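Local coordinates for protein FAD-binding oxidoreductase (Gulosibacter chungangensis, PDB 7PBG) that oxidises 4-ethylphenol and related 4-alkylphenols with a covalently bound FAD, probably dehydrogenating the alkyl side chain to give products such as 4-vinylphenol, at residues 41-46 against 477-482; 394-399 against 455-460. All coordinates share one frame; numbering follows the deposited sequence.

Contact 1: 41-46 against 477-482. With FAD (flavin-adenine dinucleotide), chain C.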
ATOM      1  N   TYR A  41      23.751 -22.225  -6.359  1.00 21.67           N
ATOM      2  CA  TYR A  41      23.113 -20.879  -6.256  1.00 20.52           C
ATOM      3  C   TYR A  41      23.216 -20.163  -7.601  1.00 19.41           C
ATOM      4  O   TYR A  41      22.778 -19.009  -7.686  1.00 19.30           O
ATOM      5  CB  TYR A  41      23.690 -20.077  -5.078  1.00 21.53           C
ATOM      6  CG  TYR A  41      23.294 -20.628  -3.743  1.00 20.02           C
ATOM      7  CD1 TYR A  41      22.107 -20.263  -3.134  1.00 21.23           C
ATOM      8  CD2 TYR A  41      24.055 -21.628  -3.148  1.00 19.80           C
ATOM      9  CE1 TYR A  41      21.743 -20.770  -1.895  1.00 23.71           C
ATOM     10  CE2 TYR A  41      23.700 -22.147  -1.921  1.00 23.91           C
ATOM     11  CZ  TYR A  41      22.538 -21.729  -1.294  1.00 23.30           C
ATOM     12  OH  TYR A  41      22.181 -22.269  -0.085  1.00 23.10           O
ATOM     13  N   ASP A  42      23.824 -20.770  -8.622  1.00 22.00           N
ATOM     14  CA  ASP A  42      23.725 -20.223 -10.000  1.00 19.97           C
ATOM     15  C   ASP A  42      22.266 -20.348 -10.494  1.00 18.86           C
ATOM     16  O   ASP A  42      21.518 -21.213 -10.031  1.00 20.14           O
ATOM     17  CB  ASP A  42      24.660 -20.969 -10.952  1.00 23.22           C
ATOM     18  CG  ASP A  42      26.139 -20.807 -10.620  1.00 24.54           C
ATOM     19  OD1 ASP A  42      26.489 -19.868  -9.841  1.00 23.85           O
ATOM     20  OD2 ASP A  42      26.929 -21.615 -11.176  1.00 25.67           O
ATOM     21  N   ASP A  43      21.859 -19.473 -11.412  1.00 18.68           N
ATOM     22  CA  ASP A  43      20.478 -19.451 -11.920  1.00 19.70           C
ATOM     23  C   ASP A  43      20.151 -20.837 -12.476  1.00 20.21           C
ATOM     24  O   ASP A  43      20.903 -21.320 -13.359  1.00 19.54           O
ATOM     25  CB  ASP A  43      20.367 -18.362 -12.998  1.00 19.53           C
ATOM     26  CG  ASP A  43      18.983 -18.048 -13.508  1.00 20.98           C
ATOM     27  OD1 ASP A  43      18.024 -18.786 -13.108  1.00 19.60           O
ATOM     28  OD2 ASP A  43      18.865 -17.012 -14.293  1.00 20.69           O
ATOM     29  N   LYS A  44      19.020 -21.423 -12.063  1.00 19.75           N
ATOM     30  CA  LYS A  44      18.567 -22.710 -12.632  1.00 21.47           C
ATOM     31  C   LYS A  44      18.147 -22.553 -14.094  1.00 21.70           C
ATOM     32  O   LYS A  44      18.264 -23.550 -14.855  1.00 20.14           O
ATOM     33  CB  LYS A  44      17.415 -23.296 -11.820  1.00 23.34           C
ATOM     34  CG  LYS A  44      17.709 -23.542 -10.354  1.00 27.03           C
ATOM     35  CD  LYS A  44      18.910 -24.407 -10.108  1.00 26.33           C
ATOM     36  CE  LYS A  44      19.022 -24.885  -8.669  1.00 29.34           C
ATOM     37  NZ  LYS A  44      20.360 -25.474  -8.423  1.00 31.90           N
ATOM     38  N   PHE A  45      17.652 -21.352 -14.471  1.00 19.25           N
ATOM     39  CA  PHE A  45      17.081 -20.998 -15.799  1.00 19.75           C
ATOM     40  C   PHE A  45      17.842 -19.819 -16.355  1.00 21.09           C
ATOM     41  O   PHE A  45      17.289 -18.747 -16.634  1.00 20.34           O
ATOM     42  CB  PHE A  45      15.584 -20.678 -15.750  1.00 19.77           C
ATOM     43  CG  PHE A  45      14.667 -21.741 -15.220  1.00 21.66           C
ATOM     44  CD1 PHE A  45      15.071 -23.051 -15.005  1.00 20.87           C
ATOM     45  CD2 PHE A  45      13.374 -21.383 -14.886  1.00 21.43           C
ATOM     46  CE1 PHE A  45      14.180 -23.992 -14.519  1.00 21.35           C
ATOM     47  CE2 PHE A  45      12.493 -22.326 -14.393  1.00 20.71           C
ATOM     48  CZ  PHE A  45      12.886 -23.616 -14.216  1.00 19.15           C
ATOM     49  N   PRO A  46      19.130 -20.049 -16.682  1.00 21.67           N
ATOM     50  CA  PRO A  46      19.931 -19.020 -17.334  1.00 20.05           C
ATOM     51  C   PRO A  46      19.499 -18.772 -18.776  1.00 20.40           C
ATOM     52  O   PRO A  46      18.932 -19.611 -19.432  1.00 21.27           O
ATOM     53  CB  PRO A  46      21.331 -19.623 -17.266  1.00 20.60           C
ATOM     54  CG  PRO A  46      21.080 -21.093 -17.415  1.00 21.21           C
ATOM     55  CD  PRO A  46      19.861 -21.318 -16.535  1.00 20.08           C
ATOM     56  N   ARG A 477       8.355  -6.540 -13.327  1.00 18.53           N
ATOM     57  CA  ARG A 477       9.185  -7.577 -12.660  1.00 18.55           C
ATOM     58  C   ARG A 477      10.008  -8.208 -13.772  1.00 19.09           C
ATOM     59  O   ARG A 477       9.449  -8.532 -14.812  1.00 19.69           O
ATOM     60  CB  ARG A 477       8.287  -8.586 -11.960  1.00 18.11           C
ATOM     61  CG  ARG A 477       9.037  -9.493 -10.993  1.00 17.96           C
ATOM     62  CD  ARG A 477       8.154 -10.433 -10.281  1.00 19.34           C
ATOM     63  NE  ARG A 477       8.865 -11.419  -9.492  1.00 16.94           N
ATOM     64  CZ  ARG A 477       8.250 -12.370  -8.838  1.00 17.68           C
ATOM     65  NH1 ARG A 477       6.933 -12.420  -8.863  1.00 18.30           N
ATOM     66  NH2 ARG A 477       8.923 -13.249  -8.153  1.00 18.18           N
ATOM     67  N   ALA A 478      11.306  -8.314 -13.591  1.00 19.22           N
ATOM     68  CA  ALA A 478      12.128  -8.814 -14.705  1.00 20.32           C
ATOM     69  C   ALA A 478      13.382  -9.519 -14.206  1.00 19.41           C
ATOM     70  O   ALA A 478      13.974  -9.111 -13.210  1.00 20.46           O
ATOM     71  CB  ALA A 478      12.447  -7.647 -15.599  1.00 21.86           C
ATOM     72  N   HIS A 479      13.824 -10.482 -15.002  1.00 18.81           N
ATOM     73  CA  HIS A 479      15.102 -11.186 -14.839  1.00 18.91           C
ATOM     74  C   HIS A 479      16.254 -10.179 -14.742  1.00 17.97           C
ATOM     75  O   HIS A 479      16.236  -9.112 -15.449  1.00 18.76           O
ATOM     76  CB  HIS A 479      15.277 -12.179 -15.990  1.00 19.00           C
ATOM     77  CG  HIS A 479      16.361 -13.178 -15.789  1.00 17.88           C
ATOM     78  ND1 HIS A 479      17.725 -12.877 -15.865  1.00 20.51           N
ATOM     79  CD2 HIS A 479      16.290 -14.504 -15.542  1.00 17.33           C
ATOM     80  CE1 HIS A 479      18.438 -14.004 -15.663  1.00 18.88           C
ATOM     81  NE2 HIS A 479      17.568 -15.029 -15.507  1.00 20.04           N
ATOM     82  N   ASN A 480      17.235 -10.510 -13.920  1.00 18.47           N
ATOM     83  CA  ASN A 480      18.548  -9.808 -13.848  1.00 20.47           C
ATOM     84  C   ASN A 480      18.990  -9.324 -15.236  1.00 22.03           C
ATOM     85  O   ASN A 480      19.370  -8.137 -15.368  1.00 20.98           O
ATOM     86  CB  ASN A 480      19.669 -10.705 -13.333  1.00 21.10           C
ATOM     87  CG  ASN A 480      19.450 -11.216 -11.931  1.00 24.53           C
ATOM     88  OD1 ASN A 480      18.491 -10.808 -11.253  1.00 24.55           O
ATOM     89  ND2 ASN A 480      20.355 -12.068 -11.471  1.00 24.25           N
ATOM     90  N   VAL A 481      18.986 -10.192 -16.250  1.00 20.32           N
ATOM     91  CA  VAL A 481      19.624  -9.840 -17.556  1.00 19.29           C
ATOM     92  C   VAL A 481      18.801  -8.776 -18.270  1.00 20.06           C
ATOM     93  O   VAL A 481      19.319  -8.116 -19.161  1.00 20.45           O
ATOM     94  CB  VAL A 481      19.834 -11.103 -18.405  1.00 21.08           C
ATOM     95  CG1 VAL A 481      18.516 -11.644 -18.950  1.00 20.71           C
ATOM     96  CG2 VAL A 481      20.841 -10.856 -19.506  1.00 22.73           C
ATOM     97  N   LEU A 482      17.516  -8.645 -17.936  1.00 20.47           N
ATOM     98  CA  LEU A 482      16.575  -7.685 -18.583  1.00 19.84           C
ATOM     99  C   LEU A 482      16.493  -6.347 -17.847  1.00 20.17           C
ATOM    100  O   LEU A 482      15.827  -5.407 -18.382  1.00 19.83           O
ATOM    101  CB  LEU A 482      15.164  -8.280 -18.609  1.00 19.09           C
ATOM    102  CG  LEU A 482      14.980  -9.572 -19.386  1.00 20.21           C
ATOM    103  CD1 LEU A 482      13.531 -10.084 -19.238  1.00 19.68           C
ATOM    104  CD2 LEU A 482      15.404  -9.439 -20.855  1.00 21.00           C
TER
HETATM  105  PA  FAD C 601      13.672 -15.125  -3.215  1.00 17.83           P
HETATM  106  O1A FAD C 601      14.405 -15.683  -4.391  1.00 19.12           O
HETATM  107  O2A FAD C 601      14.144 -15.491  -1.830  1.00 18.25           O
HETATM  108  O5B FAD C 601      13.696 -13.560  -3.330  1.00 16.85           O
HETATM  109  C5B FAD C 601      13.438 -12.893  -4.558  1.00 16.90           C
HETATM  110  C4B FAD C 601      14.176 -11.578  -4.528  1.00 18.48           C
HETATM  111  O4B FAD C 601      13.652 -10.718  -3.475  1.00 18.57           O
HETATM  112  C3B FAD C 601      15.681 -11.656  -4.226  1.00 18.55           C
HETATM  113  O3B FAD C 601      16.431 -11.971  -5.397  1.00 20.59           O
HETATM  114  C2B FAD C 601      15.963 -10.282  -3.597  1.00 17.53           C
HETATM  115  O2B FAD C 601      16.115  -9.321  -4.625  1.00 19.38           O
HETATM  116  C1B FAD C 601      14.696 -10.059  -2.778  1.00 18.00           C
HETATM  117  N9A FAD C 601      14.746 -10.579  -1.437  1.00 19.11           N
HETATM  118  C8A FAD C 601      14.217 -11.759  -1.017  1.00 18.78           C
HETATM  119  N7A FAD C 601      14.398 -11.952   0.256  1.00 19.27           N
HETATM  120  C5A FAD C 601      15.137 -10.875   0.685  1.00 17.77           C
HETATM  121  C6A FAD C 601      15.594 -10.495   1.950  1.00 18.35           C
HETATM  122  N6A FAD C 601      15.444 -11.256   3.042  1.00 18.32           N
HETATM  123  N1A FAD C 601      16.290  -9.338   2.030  1.00 20.84           N
HETATM  124  C2A FAD C 601      16.434  -8.583   0.910  1.00 20.42           C
HETATM  125  N3A FAD C 601      16.014  -8.828  -0.324  1.00 20.79           N
HETATM  126  C4A FAD C 601      15.364 -10.009  -0.366  1.00 18.14           C
HETATM  127  N1  FAD C 601       5.636 -15.728  -8.769  1.00 17.95           N
HETATM  128  C2  FAD C 601       4.567 -15.179  -8.220  1.00 15.61           C
HETATM  129  O2  FAD C 601       4.663 -14.142  -7.514  1.00 16.24           O
HETATM  130  N3  FAD C 601       3.352 -15.751  -8.319  1.00 17.11           N
HETATM  131  C4  FAD C 601       3.125 -16.874  -9.062  1.00 19.16           C
HETATM  132  O4  FAD C 601       1.996 -17.400  -9.058  1.00 23.78           O
HETATM  133  C4X FAD C 601       4.206 -17.459  -9.695  1.00 20.22           C
HETATM  134  N5  FAD C 601       3.985 -18.524 -10.419  1.00 21.11           N
HETATM  135  C5X FAD C 601       5.079 -19.090 -11.026  1.00 19.81           C
HETATM  136  C6  FAD C 601       4.873 -20.249 -11.787  1.00 20.38           C
HETATM  137  C7  FAD C 601       5.920 -20.921 -12.388  1.00 19.88           C
HETATM  138  C7M FAD C 601       5.646 -22.178 -13.186  1.00 20.17           C
HETATM  139  C8  FAD C 601       7.228 -20.421 -12.211  1.00 19.02           C
HETATM  140  C8M FAD C 601       8.397 -21.114 -12.844  1.00 21.45           C
HETATM  141  C9  FAD C 601       7.440 -19.262 -11.493  1.00 19.25           C
HETATM  142  C9A FAD C 601       6.385 -18.573 -10.867  1.00 17.27           C
HETATM  143  N10 FAD C 601       6.571 -17.436 -10.086  1.00 19.66           N
HETATM  144  C10 FAD C 601       5.482 -16.846  -9.461  1.00 18.36           C
HETATM  145  C1' FAD C 601       7.922 -16.885  -9.807  1.00 17.57           C
HETATM  146  C2' FAD C 601       8.577 -17.482  -8.551  1.00 19.28           C
HETATM  147  O2' FAD C 601       8.383 -18.937  -8.494  1.00 21.73           O
HETATM  148  C3' FAD C 601       8.039 -16.944  -7.209  1.00 18.67           C
HETATM  149  O3' FAD C 601       7.873 -15.549  -7.276  1.00 18.55           O
HETATM  150  C4' FAD C 601       8.888 -17.275  -5.974  1.00 18.94           C
HETATM  151  O4' FAD C 601       8.074 -17.234  -4.792  1.00 22.16           O
HETATM  152  C5' FAD C 601      10.045 -16.322  -5.839  1.00 16.78           C
HETATM  153  O5' FAD C 601      11.179 -16.945  -5.220  1.00 19.89           O
HETATM  154  P   FAD C 601      11.406 -16.884  -3.641  1.00 19.61           P
HETATM  155  O1P FAD C 601      12.340 -17.995  -3.261  1.00 19.52           O
HETATM  156  O2P FAD C 601      10.047 -16.856  -3.019  1.00 19.17           O
HETATM  157  O3P FAD C 601      12.115 -15.470  -3.401  1.00 18.08           O
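His-479 donates through NE2 to Asp-43 OD2 at 2.7 Å, the one hydrogen bond that joins 41-46 to 477-482. The two side chains arrive from opposite directions. The imidazole nitrogen meets OD2 nearly along the line of its C-O bond, but the N-H...O angle of 138° is bent. The oxygen sits somewhat off the ring plane, with carboxylate and ring turned 29° apart. Both ends are positioned by backbone amides. With CG anti to the backbone N (chi1 -172°), the Asp-43 carboxylate is carried toward 477-482, and OD1 accepts from Phe-45 N at 2.9 Å from above the carboxylate plane, which makes an Asx turn. On the other side Val-481 N points straight at His-479 ND1, 3.0 Å away and in the ring plane, fixing the rotation of the imidazole. This His-carboxylate pair ties the loop after helix 35-39 to a loop of the C-terminal FAD-linked oxidase part of the chain. In that second loop the extended chain of Arg-477 reaches FAD: NH2 gives a 2.7 Å hydrogen bond to ribityl O3', while NH1 gives a longer one, 3.2 Å, to flavin O2. The guanidinium is held in turn by Glu-164, in a salt bridge with NE, and by Asn-89, which accepts from NH2.

Contact 2: 394-399 against 455-460. With FAD (flavin-adenine dinucleotide), chain C.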
ATOM      1  N   GLY A 394      12.471 -24.661 -18.848  1.00 17.38           N
ATOM      2  CA  GLY A 394      12.398 -23.606 -17.842  1.00 17.49           C
ATOM      3  C   GLY A 394      11.793 -22.381 -18.483  1.00 16.01           C
ATOM      4  O   GLY A 394      11.491 -22.433 -19.697  1.00 18.88           O
ATOM      5  N   HIS A 395      11.601 -21.348 -17.680  1.00 17.98           N
ATOM      6  CA  HIS A 395      10.916 -20.120 -18.129  1.00 16.82           C
ATOM      7  C   HIS A 395      11.725 -18.878 -17.842  1.00 17.90           C
ATOM      8  O   HIS A 395      12.761 -18.936 -17.171  1.00 19.22           O
ATOM      9  CB  HIS A 395       9.485 -20.137 -17.554  1.00 17.14           C
ATOM     10  CG  HIS A 395       9.434 -20.228 -16.081  1.00 18.69           C
ATOM     11  ND1 HIS A 395      10.117 -19.384 -15.234  1.00 18.88           N
ATOM     12  CD2 HIS A 395       8.714 -21.042 -15.294  1.00 21.01           C
ATOM     13  CE1 HIS A 395       9.908 -19.761 -13.995  1.00 19.89           C
ATOM     14  NE2 HIS A 395       8.981 -20.706 -13.999  1.00 19.56           N
ATOM     15  N   PHE A 396      11.199 -17.776 -18.381  1.00 20.38           N
ATOM     16  CA  PHE A 396      11.852 -16.457 -18.462  1.00 19.39           C
ATOM     17  C   PHE A 396      10.751 -15.459 -18.748  1.00 17.54           C
ATOM     18  O   PHE A 396      10.367 -15.324 -19.883  1.00 18.63           O
ATOM     19  CB  PHE A 396      12.938 -16.556 -19.527  1.00 18.49           C
ATOM     20  CG  PHE A 396      13.833 -15.360 -19.719  1.00 17.50           C
ATOM     21  CD1 PHE A 396      14.857 -15.104 -18.838  1.00 19.31           C
ATOM     22  CD2 PHE A 396      13.642 -14.484 -20.785  1.00 16.66           C
ATOM     23  CE1 PHE A 396      15.699 -14.018 -19.013  1.00 18.31           C
ATOM     24  CE2 PHE A 396      14.486 -13.410 -20.967  1.00 18.57           C
ATOM     25  CZ  PHE A 396      15.513 -13.172 -20.091  1.00 18.18           C
ATOM     26  N   PHE A 397      10.234 -14.805 -17.701  1.00 18.24           N
ATOM     27  CA  PHE A 397       8.908 -14.158 -17.766  1.00 16.37           C
ATOM     28  C   PHE A 397       8.975 -12.848 -18.560  1.00 18.60           C
ATOM     29  O   PHE A 397       9.880 -12.056 -18.349  1.00 20.16           O
ATOM     30  CB  PHE A 397       8.346 -13.885 -16.367  1.00 18.15           C
ATOM     31  CG  PHE A 397       7.855 -15.122 -15.689  1.00 18.05           C
ATOM     32  CD1 PHE A 397       6.666 -15.729 -16.084  1.00 19.39           C
ATOM     33  CD2 PHE A 397       8.559 -15.660 -14.632  1.00 18.22           C
ATOM     34  CE1 PHE A 397       6.241 -16.903 -15.482  1.00 21.06           C
ATOM     35  CE2 PHE A 397       8.124 -16.822 -14.004  1.00 19.40           C
ATOM     36  CZ  PHE A 397       6.941 -17.423 -14.421  1.00 19.19           C
ATOM     37  N   TYR A 398       7.997 -12.661 -19.412  1.00 17.01           N
ATOM     38  CA  TYR A 398       7.582 -11.341 -19.964  1.00 17.85           C
ATOM     39  C   TYR A 398       6.189 -11.072 -19.428  1.00 18.64           C
ATOM     40  O   TYR A 398       5.237 -11.718 -19.899  1.00 18.77           O
ATOM     41  CB  TYR A 398       7.592 -11.381 -21.477  1.00 18.20           C
ATOM     42  CG  TYR A 398       6.976 -10.172 -22.142  1.00 18.90           C
ATOM     43  CD1 TYR A 398       7.588  -8.938 -22.055  1.00 20.70           C
ATOM     44  CD2 TYR A 398       5.788 -10.273 -22.842  1.00 19.30           C
ATOM     45  CE1 TYR A 398       7.005  -7.814 -22.605  1.00 20.52           C
ATOM     46  CE2 TYR A 398       5.229  -9.160 -23.454  1.00 19.71           C
ATOM     47  CZ  TYR A 398       5.827  -7.924 -23.310  1.00 21.39           C
ATOM     48  OH  TYR A 398       5.291  -6.799 -23.873  1.00 24.36           O
ATOM     49  N   ALA A 399       6.046 -10.134 -18.489  1.00 20.00           N
ATOM     50  CA  ALA A 399       4.734  -9.941 -17.817  1.00 20.39           C
ATOM     51  C   ALA A 399       4.343  -8.467 -17.772  1.00 19.85           C
ATOM     52  O   ALA A 399       4.447  -7.842 -16.727  1.00 23.20           O
ATOM     53  CB  ALA A 399       4.793 -10.551 -16.465  1.00 24.63           C
ATOM     54  N   LYS A 455      19.609 -18.259 -26.261  1.00 22.92           N
ATOM     55  CA  LYS A 455      19.757 -17.011 -27.065  1.00 24.73           C
ATOM     56  C   LYS A 455      18.426 -16.657 -27.723  1.00 24.03           C
ATOM     57  O   LYS A 455      18.042 -15.457 -27.708  1.00 25.72           O
ATOM     58  CB  LYS A 455      20.829 -17.173 -28.148  1.00 28.29           C
ATOM     59  CG  LYS A 455      20.892 -16.009 -29.128  1.00 30.20           C
ATOM     60  CD  LYS A 455      22.111 -16.062 -30.010  1.00 35.44           C
ATOM     61  CE  LYS A 455      21.867 -15.483 -31.389  1.00 38.89           C
ATOM     62  NZ  LYS A 455      21.386 -14.089 -31.313  1.00 38.13           N
ATOM     63  N   GLU A 456      17.704 -17.648 -28.243  1.00 22.24           N
ATOM     64  CA  GLU A 456      16.402 -17.425 -28.894  1.00 23.79           C
ATOM     65  C   GLU A 456      15.460 -16.829 -27.849  1.00 23.54           C
ATOM     66  O   GLU A 456      14.734 -15.909 -28.183  1.00 21.17           O
ATOM     67  CB  GLU A 456      15.797 -18.704 -29.469  1.00 26.99           C
ATOM     68  CG  GLU A 456      16.451 -19.155 -30.780  1.00 32.03           C
ATOM     69  CD  GLU A 456      16.604 -18.040 -31.802  1.00 36.58           C
ATOM     70  OE1 GLU A 456      17.770 -17.753 -32.211  1.00 44.85           O
ATOM     71  OE2 GLU A 456      15.588 -17.425 -32.145  1.00 33.84           O
ATOM     72  N   THR A 457      15.491 -17.361 -26.631  1.00 20.99           N
ATOM     73  CA  THR A 457      14.583 -16.885 -25.560  1.00 20.31           C
ATOM     74  C   THR A 457      14.912 -15.449 -25.181  1.00 20.39           C
ATOM     75  O   THR A 457      13.990 -14.636 -25.044  1.00 21.89           O
ATOM     76  CB  THR A 457      14.645 -17.812 -24.352  1.00 20.11           C
ATOM     77  OG1 THR A 457      14.281 -19.089 -24.869  1.00 22.24           O
ATOM     78  CG2 THR A 457      13.694 -17.393 -23.250  1.00 21.39           C
ATOM     79  N   LEU A 458      16.192 -15.152 -24.982  1.00 19.92           N
ATOM     80  CA  LEU A 458      16.606 -13.781 -24.653  1.00 20.67           C
ATOM     81  C   LEU A 458      16.261 -12.845 -25.807  1.00 22.95           C
ATOM     82  O   LEU A 458      15.689 -11.756 -25.534  1.00 22.66           O
ATOM     83  CB  LEU A 458      18.101 -13.742 -24.370  1.00 20.55           C
ATOM     84  CG  LEU A 458      18.641 -12.357 -24.061  1.00 21.09           C
ATOM     85  CD1 LEU A 458      17.836 -11.666 -22.954  1.00 20.81           C
ATOM     86  CD2 LEU A 458      20.118 -12.437 -23.717  1.00 23.16           C
ATOM     87  N   ASP A 459      16.630 -13.182 -27.047  1.00 20.41           N
ATOM     88  CA  ASP A 459      16.312 -12.303 -28.204  1.00 22.86           C
ATOM     89  C   ASP A 459      14.808 -12.075 -28.313  1.00 21.40           C
ATOM     90  O   ASP A 459      14.393 -10.921 -28.547  1.00 22.47           O
ATOM     91  CB  ASP A 459      16.811 -12.897 -29.510  1.00 23.35           C
ATOM     92  CG  ASP A 459      18.319 -12.868 -29.631  1.00 27.98           C
ATOM     93  OD1 ASP A 459      18.966 -12.239 -28.759  1.00 26.98           O
ATOM     94  OD2 ASP A 459      18.827 -13.522 -30.586  1.00 30.21           O
ATOM     95  N   MET A 460      14.019 -13.150 -28.198  1.00 20.33           N
ATOM     96  CA  MET A 460      12.545 -13.072 -28.260  1.00 19.65           C
ATOM     97  C   MET A 460      12.061 -12.078 -27.202  1.00 20.72           C
ATOM     98  O   MET A 460      11.270 -11.189 -27.507  1.00 19.53           O
ATOM     99  CB  MET A 460      11.894 -14.423 -27.973  1.00 21.26           C
ATOM    100  CG  MET A 460      10.370 -14.373 -27.998  1.00 24.07           C
ATOM    101  SD  MET A 460       9.685 -15.865 -27.288  1.00 27.37           S
ATOM    102  CE  MET A 460      10.038 -15.703 -25.543  1.00 28.51           C
TER
HETATM  103  PA  FAD C 601      13.672 -15.125  -3.215  1.00 17.83           P
HETATM  104  O1A FAD C 601      14.405 -15.683  -4.391  1.00 19.12           O
HETATM  105  O2A FAD C 601      14.144 -15.491  -1.830  1.00 18.25           O
HETATM  106  O5B FAD C 601      13.696 -13.560  -3.330  1.00 16.85           O
HETATM  107  C5B FAD C 601      13.438 -12.893  -4.558  1.00 16.90           C
HETATM  108  C4B FAD C 601      14.176 -11.578  -4.528  1.00 18.48           C
HETATM  109  O4B FAD C 601      13.652 -10.718  -3.475  1.00 18.57           O
HETATM  110  C3B FAD C 601      15.681 -11.656  -4.226  1.00 18.55           C
HETATM  111  O3B FAD C 601      16.431 -11.971  -5.397  1.00 20.59           O
HETATM  112  C2B FAD C 601      15.963 -10.282  -3.597  1.00 17.53           C
HETATM  113  O2B FAD C 601      16.115  -9.321  -4.625  1.00 19.38           O
HETATM  114  C1B FAD C 601      14.696 -10.059  -2.778  1.00 18.00           C
HETATM  115  N9A FAD C 601      14.746 -10.579  -1.437  1.00 19.11           N
HETATM  116  C8A FAD C 601      14.217 -11.759  -1.017  1.00 18.78           C
HETATM  117  N7A FAD C 601      14.398 -11.952   0.256  1.00 19.27           N
HETATM  118  C5A FAD C 601      15.137 -10.875   0.685  1.00 17.77           C
HETATM  119  C6A FAD C 601      15.594 -10.495   1.950  1.00 18.35           C
HETATM  120  N6A FAD C 601      15.444 -11.256   3.042  1.00 18.32           N
HETATM  121  N1A FAD C 601      16.290  -9.338   2.030  1.00 20.84           N
HETATM  122  C2A FAD C 601      16.434  -8.583   0.910  1.00 20.42           C
HETATM  123  N3A FAD C 601      16.014  -8.828  -0.324  1.00 20.79           N
HETATM  124  C4A FAD C 601      15.364 -10.009  -0.366  1.00 18.14           C
HETATM  125  N1  FAD C 601       5.636 -15.728  -8.769  1.00 17.95           N
HETATM  126  C2  FAD C 601       4.567 -15.179  -8.220  1.00 15.61           C
HETATM  127  O2  FAD C 601       4.663 -14.142  -7.514  1.00 16.24           O
HETATM  128  N3  FAD C 601       3.352 -15.751  -8.319  1.00 17.11           N
HETATM  129  C4  FAD C 601       3.125 -16.874  -9.062  1.00 19.16           C
HETATM  130  O4  FAD C 601       1.996 -17.400  -9.058  1.00 23.78           O
HETATM  131  C4X FAD C 601       4.206 -17.459  -9.695  1.00 20.22           C
HETATM  132  N5  FAD C 601       3.985 -18.524 -10.419  1.00 21.11           N
HETATM  133  C5X FAD C 601       5.079 -19.090 -11.026  1.00 19.81           C
HETATM  134  C6  FAD C 601       4.873 -20.249 -11.787  1.00 20.38           C
HETATM  135  C7  FAD C 601       5.920 -20.921 -12.388  1.00 19.88           C
HETATM  136  C7M FAD C 601       5.646 -22.178 -13.186  1.00 20.17           C
HETATM  137  C8  FAD C 601       7.228 -20.421 -12.211  1.00 19.02           C
HETATM  138  C8M FAD C 601       8.397 -21.114 -12.844  1.00 21.45           C
HETATM  139  C9  FAD C 601       7.440 -19.262 -11.493  1.00 19.25           C
HETATM  140  C9A FAD C 601       6.385 -18.573 -10.867  1.00 17.27           C
HETATM  141  N10 FAD C 601       6.571 -17.436 -10.086  1.00 19.66           N
HETATM  142  C10 FAD C 601       5.482 -16.846  -9.461  1.00 18.36           C
HETATM  143  C1' FAD C 601       7.922 -16.885  -9.807  1.00 17.57           C
HETATM  144  C2' FAD C 601       8.577 -17.482  -8.551  1.00 19.28           C
HETATM  145  O2' FAD C 601       8.383 -18.937  -8.494  1.00 21.73           O
HETATM  146  C3' FAD C 601       8.039 -16.944  -7.209  1.00 18.67           C
HETATM  147  O3' FAD C 601       7.873 -15.549  -7.276  1.00 18.55           O
HETATM  148  C4' FAD C 601       8.888 -17.275  -5.974  1.00 18.94           C
HETATM  149  O4' FAD C 601       8.074 -17.234  -4.792  1.00 22.16           O
HETATM  150  C5' FAD C 601      10.045 -16.322  -5.839  1.00 16.78           C
HETATM  151  O5' FAD C 601      11.179 -16.945  -5.220  1.00 19.89           O
HETATM  152  P   FAD C 601      11.406 -16.884  -3.641  1.00 19.61           P
HETATM  153  O1P FAD C 601      12.340 -17.995  -3.261  1.00 19.52           O
HETATM  154  O2P FAD C 601      10.047 -16.856  -3.019  1.00 19.17           O
HETATM  155  O3P FAD C 601      12.115 -15.470  -3.401  1.00 18.08           O
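Phe-396 and Thr-457 mark the nearest backbone approach, with CA atoms 7.6 Å apart, where an irregular part of strand 393-402 passes helix 451-470. The gap is filled by apolar groups. The Thr-457 and Phe-396 side chains run alongside each other, pointing opposite ways, and the methyl CG2 comes within 3.8 Å of Phe-396 CD2. The threonine's methyl stands anti to its own amide nitrogen, which turns OG1 back along the helix to the carbonyl of Ser-453, so the polar end is satisfied inside the helix and the methyl faces the strand. One residue on, Leu-458 swings its end toward the strand, and its CD1 touches Phe-396 CZ at 4.0 Å. Against both partners the phenyl ring is met obliquely.

The neighbouring residues of the strand serve the flavin. The CB of His-395 points away from the helix, and its NE2 is bonded covalently to FAD C8M at 1.4 Å. Phe-397 covers one face of this imidazole, its CZ 3.7 Å above the ring centre, while the edge of the same phenyl ring reaches FAD C9 with CZ at 3.5 Å. Tyr-92 stacks on Phe-397. Were Phe-397 cut back to an alanine, that face of the linking imidazole would probably be uncovered, a gap would open beside the flavin's dimethylbenzene edge and Tyr-92 would lose its stacking partner.

Attachment through NE2 matches the 8alpha-(N3-histidyl) linkage known from vanillyl-alcohol oxidase and its relatives in the same FAD-binding fold. Such a bond holds the cofactor at its benzenoid end and, as in those relatives, probably raises the flavin redox potential and so aids oxidation of phenolic substrates.

Contact 1 and contact 2 have centres about 10 Å apart, and contact 2 is nested within the long loop that contact 1 closes: the chain runs through 41-46, 394-399, 455-460 and finally 477-482. Strand 393-402 and strand 474-475, which leads into 477-482, are neighbours at one end of the eight-stranded antiparallel sheet, and helix 451-470 precedes that last strand. The two contacts also touch directly: Phe-45 meets the flavin-linked His-395 edge-to-face, and His-479 CG lies 3.4 Å from Phe-396 CE1. Both hold residues of the FAD pocket, so the loop after helix 35-39 and the edge of the eight-stranded sheet are joined around one cofactor.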